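Local atomic coordinates of topoisomerase IV subunit A (Escherichia coli, PDB entry 1ZVT), a protein that forms the DNA-cleaving subunit of topoisomerase IV, with a C-terminal beta-pinwheel domain that probably binds DNA and helps set substrate specificity. Residues Arg55-Asp60 / Gly76-Pro81. Residues are numbered along the deposited sequence; the frame is centred on the assembly and turned at random.
Sequences RSYAID and GKLTLP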
loop_
_atom_site.group_PDB
_atom_site.type_symbol
_atom_site.label_atom_id
_atom_site.label_comp_id
_atom_site.label_asym_id
_atom_site.label_seq_id
_atom_site.Cartn_x
_atom_site.Cartn_y
_atom_site.Cartn_z
ATOM N N ARG A 55 -8.730 2.578 7.713
ATOM C CA ARG A 55 -9.135 1.489 8.621
ATOM C C ARG A 55 -8.689 0.141 8.071
ATOM O O ARG A 55 -8.662 -0.046 6.866
ATOM C CB ARG A 55 -10.659 1.502 8.837
ATOM C CG ARG A 55 -11.164 2.799 9.510
ATOM C CD ARG A 55 -12.618 2.662 9.983
ATOM N NE ARG A 55 -12.769 1.760 11.132
ATOM C CZ ARG A 55 -12.659 2.119 12.415
ATOM N NH1 ARG A 55 -12.341 3.372 12.759
ATOM N NH2 ARG A 55 -12.853 1.222 13.366
ATOM N N SER A 56 -8.348 -0.804 8.953
ATOM C CA SER A 56 -8.017 -2.176 8.533
ATOM C C SER A 56 -8.991 -3.204 9.134
ATOM O O SER A 56 -9.561 -2.986 10.204
ATOM C CB SER A 56 -6.571 -2.561 8.876
ATOM O OG SER A 56 -6.372 -2.612 10.281
ATOM N N TYR A 57 -9.161 -4.322 8.426
ATOM C CA TYR A 57 -10.153 -5.322 8.763
ATOM C C TYR A 57 -9.558 -6.674 8.453
ATOM O O TYR A 57 -8.875 -6.813 7.438
ATOM C CB TYR A 57 -11.393 -5.175 7.883
ATOM C CG TYR A 57 -12.020 -3.820 7.816
ATOM C CD1 TYR A 57 -11.506 -2.835 6.970
ATOM C CD2 TYR A 57 -13.183 -3.535 8.542
ATOM C CE1 TYR A 57 -12.119 -1.579 6.883
ATOM C CE2 TYR A 57 -13.790 -2.278 8.453
ATOM C CZ TYR A 57 -13.252 -1.328 7.618
ATOM O OH TYR A 57 -13.821 -0.081 7.536
ATOM N N ALA A 58 -9.824 -7.671 9.300
ATOM C CA ALA A 58 -9.413 -9.030 8.995
ATOM C C ALA A 58 -10.616 -9.953 8.803
ATOM O O ALA A 58 -11.620 -9.834 9.523
ATOM C CB ALA A 58 -8.533 -9.578 10.095
ATOM N N ILE A 59 -10.497 -10.874 7.853
ATOM C CA ILE A 59 -11.555 -11.854 7.575
ATOM C C ILE A 59 -10.900 -13.246 7.563
ATOM O O ILE A 59 -9.777 -13.407 7.093
ATOM C CB ILE A 59 -12.239 -11.576 6.201
ATOM C CG1 ILE A 59 -13.055 -10.270 6.233
ATOM C CG2 ILE A 59 -13.121 -12.764 5.734
ATOM C CD1 ILE A 59 -13.818 -9.966 4.905
ATOM N N ASP A 60 -11.598 -14.234 8.110
ATOM C CA ASP A 60 -11.144 -15.628 8.079
ATOM C C ASP A 60 -11.517 -16.232 6.711
ATOM O O ASP A 60 -12.692 -16.254 6.327
ATOM C CB ASP A 60 -11.812 -16.384 9.248
ATOM C CG ASP A 60 -11.374 -17.845 9.365
ATOM O OD1 ASP A 60 -10.827 -18.431 8.405
ATOM O OD2 ASP A 60 -11.626 -18.445 10.445
ATOM N N GLY A 76 -20.994 -6.885 2.838
ATOM C CA GLY A 76 -21.731 -7.878 3.632
ATOM C C GLY A 76 -20.917 -8.418 4.801
ATOM O O GLY A 76 -21.450 -9.133 5.664
ATOM N N LYS A 77 -19.626 -8.087 4.830
ATOM C CA LYS A 77 -18.734 -8.617 5.846
ATOM C C LYS A 77 -18.091 -7.533 6.690
ATOM O O LYS A 77 -17.685 -7.805 7.813
ATOM C CB LYS A 77 -17.637 -9.522 5.234
ATOM C CG LYS A 77 -18.098 -10.975 4.994
ATOM C CD LYS A 77 -17.106 -12.013 5.525
ATOM C CE LYS A 77 -17.570 -13.453 5.271
ATOM N NZ LYS A 77 -19.065 -13.671 5.157
ATOM N N LEU A 78 -17.999 -6.321 6.140
ATOM C CA LEU A 78 -17.303 -5.197 6.802
ATOM C C LEU A 78 -18.191 -3.994 6.881
ATOM O O LEU A 78 -18.972 -3.732 5.956
ATOM C CB LEU A 78 -16.051 -4.796 6.003
ATOM C CG LEU A 78 -15.117 -5.900 5.517
ATOM C CD1 LEU A 78 -13.977 -5.272 4.662
ATOM C CD2 LEU A 78 -14.553 -6.675 6.711
ATOM N N THR A 79 -18.048 -3.251 7.980
ATOM C CA THR A 79 -18.794 -2.010 8.186
ATOM C C THR A 79 -17.902 -0.882 7.719
ATOM O O THR A 79 -17.028 -0.425 8.460
ATOM C CB THR A 79 -19.112 -1.780 9.653
ATOM O OG1 THR A 79 -19.814 -2.915 10.170
ATOM C CG2 THR A 79 -19.977 -0.521 9.808
ATOM N N LEU A 80 -18.081 -0.477 6.469
ATOM C CA LEU A 80 -17.269 0.590 5.900
ATOM C C LEU A 80 -17.866 1.952 6.220
ATOM O O LEU A 80 -19.096 2.094 6.254
ATOM C CB LEU A 80 -17.131 0.397 4.391
ATOM C CG LEU A 80 -16.511 -0.922 3.906
ATOM C CD1 LEU A 80 -16.511 -1.004 2.386
ATOM C CD2 LEU A 80 -15.101 -1.109 4.448
ATOM N N PRO A 81 -17.004 2.958 6.473
ATOM C CA PRO A 81 -17.478 4.335 6.616
ATOM C C PRO A 81 -18.233 4.797 5.365
ATOM O O PRO A 81 -18.011 4.268 4.275
ATOM C CB PRO A 81 -16.180 5.136 6.789
ATOM C CG PRO A 81 -15.218 4.156 7.378
ATOM C CD PRO A 81 -15.545 2.859 6.691
#
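Leu-78 and Tyr-57 form the tightly packed middle of this contact. The leucine's CD1 lies over one face of the tyrosine ring, 4.3 Å from its centroid and offset toward the rim, a CH-pi contact, while its CD2 meets Tyr-57 CB at 3.7 Å. That same CD2 also reaches Ile-59 CD1 (3.8 Å), so one methyl touches two side chains of strand 55-59. Leu-80 CD2 approaches the phenol end obliquely, 3.7 Å from Tyr-57 CZ. Tyr-57 OH is hydrogen-bonded to Asp-51 OD2, and Pro-81 CD lies 3.5 Å from Tyr-57 OH. Strand 55-59 is an inner strand of one four-stranded antiparallel blade of the beta-pinwheel, and the irregular segment 76-81 runs alongside it in the opposite direction (175° between the two), joined by side chains without a hydrogen bond. An alanine in place of Tyr-57 would probably open a gap beside Leu-78 CD1 and Leu-80 CD2 and leave Asp-51 OD2 without its phenol partner. Lys-77 crosses Ile-59 at about a right angle; Lys-77 CB lies 3.9 Å from Ile-59 CD1, and Lys-77 NZ forms a salt bridge with Glu-72 OE2. The solvent side is at Thr-79, whose O sits at the ring edge, near its plane, and whose OG1 bonds to Arg-120. Packing is sparse at Arg-55, where an extended chi2 (-168°) carries CD to 4.0 Å from Pro-81 CG, while Arg-55 NE bonds to Ala-121 O.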